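PDB 3PRL: NADP-dependent glyceraldehyde-3-phosphate dehydrogenase from Bacillus halodurans, which probably catalyses the NADP-dependent, non-phosphorylating oxidation of glyceraldehyde 3-phosphate to 3-phosphoglycerate. Local coordinates for residues D[332-335]-D[339-342]; D[349-354]-D[371-376]; D[280-285]-D[315-320]. All coordinates share one frame; numbering follows the deposited sequence.

Contact 1: D[332-335]-D[339-342]; sequences TPVI and SAAF
Ser-339 meets both Val-334 and Ile-335, the two residues of loop segment 332-335 that touch helix segment 339-342. Its CB lies 4.0 Å from CG2 of Ile-335. Its OG turns to the other neighbour and rests 4.0 Å from CB of Val-334. OG sits anti to the backbone N, with chi1 at 155°, and this rotation lays the hydroxyl against the valine. The approach is van der Waals contact between the hydroxyl and carbon. The backbone N of Ser-339 is held by OD1 of Asp-336, which lies just ahead of helix 337-352.

Ala-340 comes next and takes the closest approach. Its CB is 3.7 Å from CG2 of Val-334, methyl against methyl. The same CG2 also lies 3.9 Å from the backbone N of Ala-340. This valine methyl therefore rests on the helix backbone as well as on the alanine. Further on, Phe-342 turns to other partners and packs on Arg-381 and Glu-385.

The contact is a local one, where the chain leads from an extended loop into a helix. The loop is also fixed by polar bonds: Gln-291 OE1 accepts a hydrogen bond from the backbone N of Ile-335, and Val-334 shares a backbone bond with Asn-366. The side chain of Ile-335 touches Phe-162, an NADP(+)-binding residue, which places the loop probably near the cofactor site. Segment 332-335 lies between helices 303-317 and 337-352, and strand 367-374 is touched from both segments, with Pro-333 on Leu-367 and Ala-340 on Leu-368.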
ATOM      1  N   THR D 332     -36.099  24.771   5.750  1.00 33.06           N
ATOM      2  CA  THR D 332     -37.406  24.131   5.645  1.00 33.21           C
ATOM      3  C   THR D 332     -37.822  23.550   6.999  1.00 33.10           C
ATOM      4  O   THR D 332     -37.037  23.610   7.962  1.00 32.69           O
ATOM      5  CB  THR D 332     -37.451  23.060   4.521  1.00 33.06           C
ATOM      6  OG1 THR D 332     -36.323  22.180   4.615  1.00 32.20           O
ATOM      7  CG2 THR D 332     -37.459  23.732   3.152  1.00 33.23           C
ATOM      8  N   PRO D 333     -39.045  22.982   7.079  1.00 33.38           N
ATOM      9  CA  PRO D 333     -39.539  22.439   8.340  1.00 33.40           C
ATOM     10  C   PRO D 333     -38.691  21.276   8.853  1.00 32.64           C
ATOM     11  O   PRO D 333     -38.138  20.500   8.061  1.00 31.72           O
ATOM     12  CB  PRO D 333     -40.953  21.952   7.983  1.00 33.94           C
ATOM     13  CG  PRO D 333     -41.313  22.677   6.725  1.00 33.46           C
ATOM     14  CD  PRO D 333     -40.030  22.804   5.994  1.00 33.85           C
ATOM     15  N   VAL D 334     -38.568  21.179  10.174  1.00 33.05           N
ATOM     16  CA  VAL D 334     -37.849  20.074  10.787  1.00 32.83           C
ATOM     17  C   VAL D 334     -38.723  18.826  10.758  1.00 33.24           C
ATOM     18  O   VAL D 334     -39.939  18.909  10.611  1.00 33.96           O
ATOM     19  CB  VAL D 334     -37.324  20.394  12.213  1.00 32.80           C
ATOM     20  CG1 VAL D 334     -36.213  21.443  12.150  1.00 31.96           C
ATOM     21  CG2 VAL D 334     -38.453  20.839  13.133  1.00 32.65           C
ATOM     22  N   ILE D 335     -38.080  17.677  10.900  1.00 33.07           N
ATOM     23  CA  ILE D 335     -38.691  16.374  10.627  1.00 33.69           C
ATOM     24  C   ILE D 335     -40.063  16.119  11.281  1.00 35.15           C
ATOM     25  O   ILE D 335     -40.958  15.598  10.627  1.00 35.29           O
ATOM     26  CB  ILE D 335     -37.685  15.230  10.946  1.00 32.76           C
ATOM     27  CG1 ILE D 335     -38.056  13.920  10.222  1.00 32.51           C
ATOM     28  CG2 ILE D 335     -37.530  15.062  12.451  1.00 32.69           C
ATOM     29  CD1 ILE D 335     -38.129  14.043   8.706  1.00 32.57           C
ATOM     30  N   SER D 339     -39.306  16.899  17.534  1.00 37.58           N
ATOM     31  CA  SER D 339     -38.012  17.530  17.274  1.00 36.15           C
ATOM     32  C   SER D 339     -38.084  19.041  17.450  1.00 35.77           C
ATOM     33  O   SER D 339     -37.254  19.621  18.162  1.00 35.93           O
ATOM     34  CB  SER D 339     -37.497  17.155  15.882  1.00 35.54           C
ATOM     35  OG  SER D 339     -36.610  18.139  15.394  1.00 37.02           O
ATOM     36  N   ALA D 340     -39.091  19.666  16.837  1.00 35.33           N
ATOM     37  CA  ALA D 340     -39.322  21.104  16.981  1.00 35.48           C
ATOM     38  C   ALA D 340     -39.570  21.509  18.449  1.00 36.07           C
ATOM     39  O   ALA D 340     -38.985  22.483  18.937  1.00 36.02           O
ATOM     40  CB  ALA D 340     -40.478  21.552  16.086  1.00 35.71           C
ATOM     41  N   ALA D 341     -40.415  20.759  19.153  1.00 36.22           N
ATOM     42  CA  ALA D 341     -40.610  21.002  20.591  1.00 36.83           C
ATOM     43  C   ALA D 341     -39.259  21.009  21.330  1.00 36.46           C
ATOM     44  O   ALA D 341     -38.966  21.954  22.075  1.00 36.86           O
ATOM     45  CB  ALA D 341     -41.553  19.971  21.196  1.00 36.81           C
ATOM     46  N   PHE D 342     -38.454  19.962  21.101  1.00 35.43           N
ATOM     47  CA  PHE D 342     -37.131  19.786  21.735  1.00 34.99           C
ATOM     48  C   PHE D 342     -36.184  20.940  21.406  1.00 35.24           C
ATOM     49  O   PHE D 342     -35.506  21.442  22.295  1.00 35.43           O
ATOM     50  CB  PHE D 342     -36.497  18.425  21.365  1.00 34.27           C
ATOM     51  CG  PHE D 342     -35.047  18.267  21.819  1.00 32.59           C
ATOM     52  CD1 PHE D 342     -34.744  17.874  23.123  1.00 34.13           C
ATOM     53  CD2 PHE D 342     -33.994  18.516  20.935  1.00 33.36           C
ATOM     54  CE1 PHE D 342     -33.430  17.742  23.558  1.00 32.55           C
ATOM     55  CE2 PHE D 342     -32.658  18.383  21.348  1.00 31.77           C
ATOM     56  CZ  PHE D 342     -32.373  17.995  22.667  1.00 33.36           C
TER

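Contact 2: D[349-354]-D[371-376]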
ATOM      1  N   ASP D 349     -34.333  27.771  27.359  1.00 44.62           N
ATOM      2  CA  ASP D 349     -33.313  27.630  28.413  1.00 44.78           C
ATOM      3  C   ASP D 349     -32.165  28.628  28.278  1.00 43.97           C
ATOM      4  O   ASP D 349     -31.673  29.163  29.282  1.00 44.51           O
ATOM      5  CB  ASP D 349     -32.741  26.205  28.439  1.00 44.80           C
ATOM      6  CG  ASP D 349     -31.620  26.049  29.451  1.00 46.01           C
ATOM      7  OD1 ASP D 349     -31.929  25.888  30.656  1.00 45.70           O
ATOM      8  OD2 ASP D 349     -30.436  26.105  29.044  1.00 44.58           O
ATOM      9  N   ALA D 350     -31.753  28.856  27.035  1.00 42.48           N
ATOM     10  CA  ALA D 350     -30.685  29.788  26.706  1.00 41.85           C
ATOM     11  C   ALA D 350     -31.104  31.229  26.959  1.00 42.15           C
ATOM     12  O   ALA D 350     -30.363  31.985  27.577  1.00 42.51           O
ATOM     13  CB  ALA D 350     -30.237  29.601  25.260  1.00 40.84           C
ATOM     14  N   LEU D 351     -32.288  31.602  26.478  1.00 42.37           N
ATOM     15  CA  LEU D 351     -32.832  32.939  26.737  1.00 43.68           C
ATOM     16  C   LEU D 351     -33.166  33.102  28.216  1.00 44.95           C
ATOM     17  O   LEU D 351     -32.972  34.173  28.779  1.00 45.42           O
ATOM     18  CB  LEU D 351     -34.072  33.231  25.876  1.00 43.33           C
ATOM     19  CG  LEU D 351     -33.936  33.175  24.350  1.00 40.50           C
ATOM     20  CD1 LEU D 351     -35.284  33.458  23.688  1.00 42.79           C
ATOM     21  CD2 LEU D 351     -32.878  34.146  23.842  1.00 42.69           C
ATOM     22  N   GLU D 352     -33.643  32.017  28.830  1.00 45.63           N
ATOM     23  CA  GLU D 352     -33.970  31.977  30.255  1.00 47.23           C
ATOM     24  C   GLU D 352     -32.716  32.198  31.108  1.00 47.45           C
ATOM     25  O   GLU D 352     -32.785  32.809  32.178  1.00 48.50           O
ATOM     26  CB  GLU D 352     -34.649  30.649  30.601  1.00 47.66           C
ATOM     27  CG  GLU D 352     -35.151  30.523  32.034  1.00 52.78           C
ATOM     28  CD  GLU D 352     -35.623  29.115  32.370  1.00 48.27           C
ATOM     29  OE1 GLU D 352     -36.267  28.471  31.504  1.00 51.78           O
ATOM     30  OE2 GLU D 352     -35.352  28.654  33.501  1.00 52.77           O
ATOM     31  N   ASN D 353     -31.578  31.716  30.613  1.00 46.34           N
ATOM     32  CA  ASN D 353     -30.284  31.916  31.260  1.00 46.44           C
ATOM     33  C   ASN D 353     -29.529  33.102  30.652  1.00 45.78           C
ATOM     34  O   ASN D 353     -28.301  33.210  30.764  1.00 45.41           O
ATOM     35  CB  ASN D 353     -29.440  30.637  31.186  1.00 46.05           C
ATOM     36  CG  ASN D 353     -28.212  30.684  32.098  1.00 47.79           C
ATOM     37  OD1 ASN D 353     -27.074  30.670  31.623  1.00 46.05           O
ATOM     38  ND2 ASN D 353     -28.440  30.743  33.406  1.00 47.28           N
ATOM     39  N   GLY D 354     -30.281  33.964  29.973  1.00 45.53           N
ATOM     40  CA  GLY D 354     -29.808  35.288  29.581  1.00 45.79           C
ATOM     41  C   GLY D 354     -28.979  35.421  28.318  1.00 44.78           C
ATOM     42  O   GLY D 354     -28.179  36.354  28.210  1.00 45.15           O
ATOM     43  N   THR D 371     -32.264  30.443  13.986  1.00 40.21           N
ATOM     44  CA  THR D 371     -32.157  31.114  15.259  1.00 40.89           C
ATOM     45  C   THR D 371     -30.692  31.332  15.617  1.00 40.67           C
ATOM     46  O   THR D 371     -29.906  30.377  15.673  1.00 40.25           O
ATOM     47  CB  THR D 371     -32.933  30.348  16.370  1.00 41.12           C
ATOM     48  OG1 THR D 371     -34.279  30.107  15.936  1.00 40.11           O
ATOM     49  CG2 THR D 371     -32.978  31.162  17.640  1.00 40.74           C
ATOM     50  N   LEU D 372     -30.337  32.600  15.830  1.00 41.02           N
ATOM     51  CA  LEU D 372     -28.990  32.976  16.248  1.00 40.69           C
ATOM     52  C   LEU D 372     -28.980  33.495  17.679  1.00 41.31           C
ATOM     53  O   LEU D 372     -29.705  34.443  18.021  1.00 41.76           O
ATOM     54  CB  LEU D 372     -28.379  34.010  15.298  1.00 40.82           C
ATOM     55  CG  LEU D 372     -26.853  34.169  15.351  1.00 39.01           C
ATOM     56  CD1 LEU D 372     -26.141  32.882  14.929  1.00 39.71           C
ATOM     57  CD2 LEU D 372     -26.416  35.320  14.476  1.00 41.12           C
ATOM     58  N   LEU D 373     -28.148  32.863  18.506  1.00 41.14           N
ATOM     59  CA  LEU D 373     -27.976  33.260  19.897  1.00 41.86           C
ATOM     60  C   LEU D 373     -26.540  33.675  20.151  1.00 42.13           C
ATOM     61  O   LEU D 373     -25.609  33.064  19.626  1.00 42.23           O
ATOM     62  CB  LEU D 373     -28.353  32.111  20.833  1.00 41.81           C
ATOM     63  CG  LEU D 373     -29.701  31.415  20.627  1.00 41.97           C
ATOM     64  CD1 LEU D 373     -29.680  30.040  21.269  1.00 41.03           C
ATOM     65  CD2 LEU D 373     -30.864  32.265  21.173  1.00 42.47           C
ATOM     66  N   ASP D 374     -26.365  34.710  20.962  1.00 43.08           N
ATOM     67  CA  ASP D 374     -25.035  35.208  21.307  1.00 43.59           C
ATOM     68  C   ASP D 374     -24.815  35.083  22.807  1.00 43.72           C
ATOM     69  O   ASP D 374     -25.752  34.788  23.550  1.00 43.79           O
ATOM     70  CB  ASP D 374     -24.843  36.658  20.824  1.00 44.84           C
ATOM     71  CG  ASP D 374     -23.367  37.053  20.665  1.00 45.76           C
ATOM     72  OD1 ASP D 374     -22.466  36.260  21.029  1.00 44.49           O
ATOM     73  OD2 ASP D 374     -23.110  38.175  20.174  1.00 45.56           O
ATOM     74  N   ASP D 375     -23.565  35.280  23.231  1.00 44.00           N
ATOM     75  CA  ASP D 375     -23.159  35.268  24.640  1.00 44.44           C
ATOM     76  C   ASP D 375     -23.536  33.972  25.352  1.00 44.07           C
ATOM     77  O   ASP D 375     -23.826  33.959  26.559  1.00 44.62           O
ATOM     78  CB  ASP D 375     -23.716  36.500  25.360  1.00 45.67           C
ATOM     79  CG  ASP D 375     -23.101  37.792  24.853  1.00 47.00           C
ATOM     80  OD1 ASP D 375     -22.007  38.156  25.341  1.00 46.76           O
ATOM     81  OD2 ASP D 375     -23.712  38.449  23.977  1.00 46.44           O
ATOM     82  N   VAL D 376     -23.517  32.878  24.587  1.00 42.95           N
ATOM     83  CA  VAL D 376     -23.968  31.573  25.055  1.00 42.18           C
ATOM     84  C   VAL D 376     -22.984  31.010  26.068  1.00 42.44           C
ATOM     85  O   VAL D 376     -21.767  31.112  25.899  1.00 42.67           O
ATOM     86  CB  VAL D 376     -24.246  30.602  23.878  1.00 40.98           C
ATOM     87  CG1 VAL D 376     -24.480  29.170  24.367  1.00 40.40           C
ATOM     88  CG2 VAL D 376     -25.457  31.087  23.102  1.00 41.06           C
TER
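A helix laid on a beta-sheet is the motif here: Ala-350 and Leu-351 of helix 337-352 pack on Leu-373 of strand 367-374. The helix leads into strand 356-359, which pairs antiparallel with 367-374 in the same mixed sheet.

Leu-373 carries the strand's half of the contact. Its CB points at the helix, and each of its two methyls has its own partner. CD1 lies 4.1 Å from CB of Ala-350. CD2 lies 3.8 Å from CD2 of Leu-351. The two leucine side chains cross at about a right angle and meet through these single methyls. CG of Leu-373 stands beside the backbone N and anti to the carbonyl carbon, chi1 -51°, and from there the fork opens to both helix residues. The small Ala-350 faces the strand directly. The CB of Leu-351 does not point at the strand, but its CD2 reaches Leu-373. Leu-357 of strand 356-359 touches both leucines and extends the apolar patch. On the other face of the strand, Leu-372 and Asp-374 meet helix 303-317.

Just past the contact the helix ends in a Schellman motif. Gly-354 has positive phi, and its N bonds to O of Leu-351 at 3.0 Å; the backbone N of the residue after it bonds to O of Ala-350. Just past the strand, Asp-375 N donates to OD1 of Asp-374 at 2.6 Å, meeting the carboxylate from above its plane.

The joint itself is apolar throughout. It rests on dispersion and on the burial of methyl groups, so directional bonding does not fix the helix on the strand at this point.

Contact 3: D[280-285]-D[315-320]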
ATOM      1  N   GLN D 280     -18.659  30.162   5.689  1.00 32.10           N
ATOM      2  CA  GLN D 280     -18.509  28.717   5.960  1.00 31.30           C
ATOM      3  C   GLN D 280     -19.391  28.300   7.144  1.00 31.52           C
ATOM      4  O   GLN D 280     -20.108  27.295   7.077  1.00 31.81           O
ATOM      5  CB  GLN D 280     -17.035  28.338   6.210  1.00 30.99           C
ATOM      6  CG  GLN D 280     -16.111  28.350   4.957  1.00 29.76           C
ATOM      7  CD  GLN D 280     -16.464  27.270   3.917  1.00 30.42           C
ATOM      8  OE1 GLN D 280     -16.171  26.093   4.095  1.00 28.71           O
ATOM      9  NE2 GLN D 280     -17.084  27.684   2.819  1.00 29.58           N
ATOM     10  N   ILE D 281     -19.349  29.090   8.216  1.00 31.66           N
ATOM     11  CA  ILE D 281     -20.162  28.835   9.414  1.00 31.68           C
ATOM     12  C   ILE D 281     -21.654  28.696   9.107  1.00 31.95           C
ATOM     13  O   ILE D 281     -22.253  27.674   9.445  1.00 31.58           O
ATOM     14  CB  ILE D 281     -19.888  29.870  10.551  1.00 32.07           C
ATOM     15  CG1 ILE D 281     -18.504  29.628  11.157  1.00 30.20           C
ATOM     16  CG2 ILE D 281     -20.911  29.771  11.665  1.00 30.50           C
ATOM     17  CD1 ILE D 281     -18.135  28.178  11.257  1.00 31.19           C
ATOM     18  N   VAL D 282     -22.241  29.697   8.452  1.00 32.53           N
ATOM     19  CA  VAL D 282     -23.668  29.671   8.129  1.00 32.72           C
ATOM     20  C   VAL D 282     -24.051  28.551   7.149  1.00 32.01           C
ATOM     21  O   VAL D 282     -24.999  27.806   7.405  1.00 31.74           O
ATOM     22  CB  VAL D 282     -24.173  31.044   7.640  1.00 33.89           C
ATOM     23  CG1 VAL D 282     -25.598  30.935   7.100  1.00 33.99           C
ATOM     24  CG2 VAL D 282     -24.098  32.057   8.770  1.00 34.44           C
ATOM     25  N   SER D 283     -23.325  28.437   6.039  1.00 31.74           N
ATOM     26  CA  SER D 283     -23.537  27.339   5.081  1.00 31.66           C
ATOM     27  C   SER D 283     -23.611  25.948   5.742  1.00 30.63           C
ATOM     28  O   SER D 283     -24.486  25.140   5.418  1.00 29.95           O
ATOM     29  CB  SER D 283     -22.450  27.346   4.003  1.00 32.19           C
ATOM     30  OG  SER D 283     -22.503  26.170   3.206  1.00 36.62           O
ATOM     31  N   GLY D 284     -22.700  25.693   6.677  1.00 30.38           N
ATOM     32  CA  GLY D 284     -22.600  24.397   7.339  1.00 29.74           C
ATOM     33  C   GLY D 284     -23.567  24.181   8.495  1.00 29.65           C
ATOM     34  O   GLY D 284     -24.093  23.088   8.658  1.00 28.93           O
ATOM     35  N   ALA D 285     -23.809  25.219   9.300  1.00 30.25           N
ATOM     36  CA  ALA D 285     -24.672  25.070  10.481  1.00 30.22           C
ATOM     37  C   ALA D 285     -26.122  24.901  10.082  1.00 30.40           C
ATOM     38  O   ALA D 285     -26.864  24.158  10.723  1.00 30.15           O
ATOM     39  CB  ALA D 285     -24.521  26.268  11.448  1.00 30.88           C
ATOM     40  N   GLU D 315     -25.935  38.893   9.264  1.00 46.28           N
ATOM     41  CA  GLU D 315     -26.333  39.340   7.928  1.00 47.58           C
ATOM     42  C   GLU D 315     -26.728  38.179   7.018  1.00 46.04           C
ATOM     43  O   GLU D 315     -27.814  38.203   6.421  1.00 46.15           O
ATOM     44  CB  GLU D 315     -25.229  40.184   7.267  1.00 49.28           C
ATOM     45  CG  GLU D 315     -25.619  40.812   5.923  1.00 55.68           C
ATOM     46  CD  GLU D 315     -24.455  40.887   4.938  1.00 49.83           C
ATOM     47  OE1 GLU D 315     -24.313  41.933   4.260  1.00 56.42           O
ATOM     48  OE2 GLU D 315     -23.682  39.900   4.835  1.00 54.85           O
ATOM     49  N   LEU D 316     -25.855  37.174   6.925  1.00 44.24           N
ATOM     50  CA  LEU D 316     -26.099  36.023   6.058  1.00 42.89           C
ATOM     51  C   LEU D 316     -27.331  35.243   6.513  1.00 42.75           C
ATOM     52  O   LEU D 316     -28.091  34.759   5.688  1.00 42.32           O
ATOM     53  CB  LEU D 316     -24.859  35.115   5.969  1.00 41.55           C
ATOM     54  CG  LEU D 316     -23.515  35.727   5.529  1.00 41.53           C
ATOM     55  CD1 LEU D 316     -22.364  34.824   5.948  1.00 41.05           C
ATOM     56  CD2 LEU D 316     -23.446  36.018   4.034  1.00 41.90           C
ATOM     57  N   VAL D 317     -27.525  35.148   7.830  1.00 43.60           N
ATOM     58  CA  VAL D 317     -28.669  34.456   8.431  1.00 44.08           C
ATOM     59  C   VAL D 317     -30.013  35.114   8.074  1.00 45.69           C
ATOM     60  O   VAL D 317     -30.996  34.420   7.778  1.00 45.83           O
ATOM     61  CB  VAL D 317     -28.478  34.314   9.971  1.00 44.27           C
ATOM     62  CG1 VAL D 317     -29.807  34.198  10.709  1.00 43.78           C
ATOM     63  CG2 VAL D 317     -27.565  33.118  10.288  1.00 42.72           C
ATOM     64  N   GLU D 318     -30.041  36.448   8.083  1.00 46.68           N
ATOM     65  CA  GLU D 318     -31.193  37.220   7.612  1.00 47.70           C
ATOM     66  C   GLU D 318     -31.383  37.145   6.089  1.00 47.19           C
ATOM     67  O   GLU D 318     -32.414  37.576   5.564  1.00 47.46           O
ATOM     68  CB  GLU D 318     -31.076  38.675   8.073  1.00 49.25           C
ATOM     69  CG  GLU D 318     -31.831  38.960   9.354  1.00 51.89           C
ATOM     70  CD  GLU D 318     -31.060  39.842  10.318  1.00 50.33           C
ATOM     71  OE1 GLU D 318     -30.107  40.534   9.880  1.00 52.76           O
ATOM     72  OE2 GLU D 318     -31.408  39.836  11.522  1.00 52.66           O
ATOM     73  N   GLN D 319     -30.382  36.607   5.392  1.00 46.20           N
ATOM     74  CA  GLN D 319     -30.459  36.380   3.942  1.00 45.77           C
ATOM     75  C   GLN D 319     -31.081  35.010   3.632  1.00 44.58           C
ATOM     76  O   GLN D 319     -31.492  34.751   2.493  1.00 44.59           O
ATOM     77  CB  GLN D 319     -29.063  36.455   3.304  1.00 45.80           C
ATOM     78  CG  GLN D 319     -28.703  37.748   2.572  1.00 46.16           C
ATOM     79  CD  GLN D 319     -27.642  37.520   1.473  1.00 46.44           C
ATOM     80  OE1 GLN D 319     -27.018  36.453   1.396  1.00 45.13           O
ATOM     81  NE2 GLN D 319     -27.447  38.522   0.622  1.00 46.64           N
ATOM     82  N   LEU D 320     -31.124  34.127   4.635  1.00 43.21           N
ATOM     83  CA  LEU D 320     -31.699  32.788   4.454  1.00 41.51           C
ATOM     84  C   LEU D 320     -33.208  32.861   4.269  1.00 41.19           C
ATOM     85  O   LEU D 320     -33.906  33.523   5.046  1.00 41.30           O
ATOM     86  CB  LEU D 320     -31.355  31.854   5.627  1.00 40.40           C
ATOM     87  CG  LEU D 320     -29.891  31.758   6.056  1.00 37.96           C
ATOM     88  CD1 LEU D 320     -29.780  30.953   7.330  1.00 39.57           C
ATOM     89  CD2 LEU D 320     -28.979  31.183   4.954  1.00 39.51           C
TER
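The CB of Val-282 points toward segment 315-320, and its side chain touches three residues there, Leu-316, Val-317 and Leu-320. Helix 274-286 is the crossover helix of a beta-alpha-beta unit, joining the adjacent parallel strands 264-268 and 296-302. Here it packs on the end of helix 303-317 and the turn that follows.

The two methyls of Val-282 divide the work. CG1 is anti to the backbone N, chi1 171°, and heads for Leu-320. CG2 lies beside the backbone N and turns to Leu-316 and Val-317. The two methyls thus reach different residues of segment 315-320.

Val-282 and Val-317 cross obliquely and meet through one methyl each, CG2 to CG2 at 3.9 Å. Leu-316 points at helix 274-286 but offers the base of its side chain: its CB is 4.2 Å from CG2 of Val-282. Leu-316 also touches Ala-278, one turn before Val-282 on helix 274-286. Leu-320 and Val-282 reach toward each other tip to tip.

A type I turn from Val-317 to Leu-320 brings that leucine back to the contact. It is closed by a bond from Leu-320 N to Val-317 O at 3.2 Å. Phe-286 lies against both Val-317 and Leu-320 and widens the apolar surface. Away from the contact, helix 274-286 leans on the sheet, where Ile-281 touches Leu-392 and Phe-419.

The leucine fork of Leu-320 is spread over a single methyl: CG1 of Val-282 lies 4.0 Å from its CD2 and 4.2 Å from its CD1.

In the fold
All three contacts are small and rest on apolar packing. Contacts 1 and 2 share helix 337-352, one near the start of the helix and the other at its end; their centres are 19 Å apart. Strand 367-374 is a partner in contact 2 and only a neighbour of contact 1. Contact 3 joins two other helices, and its nearest atoms come within about 5 Å of contact 2. Contact 2 is buried, while contacts 1 and 3 are partly buried. Contact 1 alone brings a hydroxyl into the packing, and it alone probably lies near the NADP(+) site. Contacts 2 and 3 lie away from it. Leu-373 has two partners across contact 2, and Val-282 has three across contact 3.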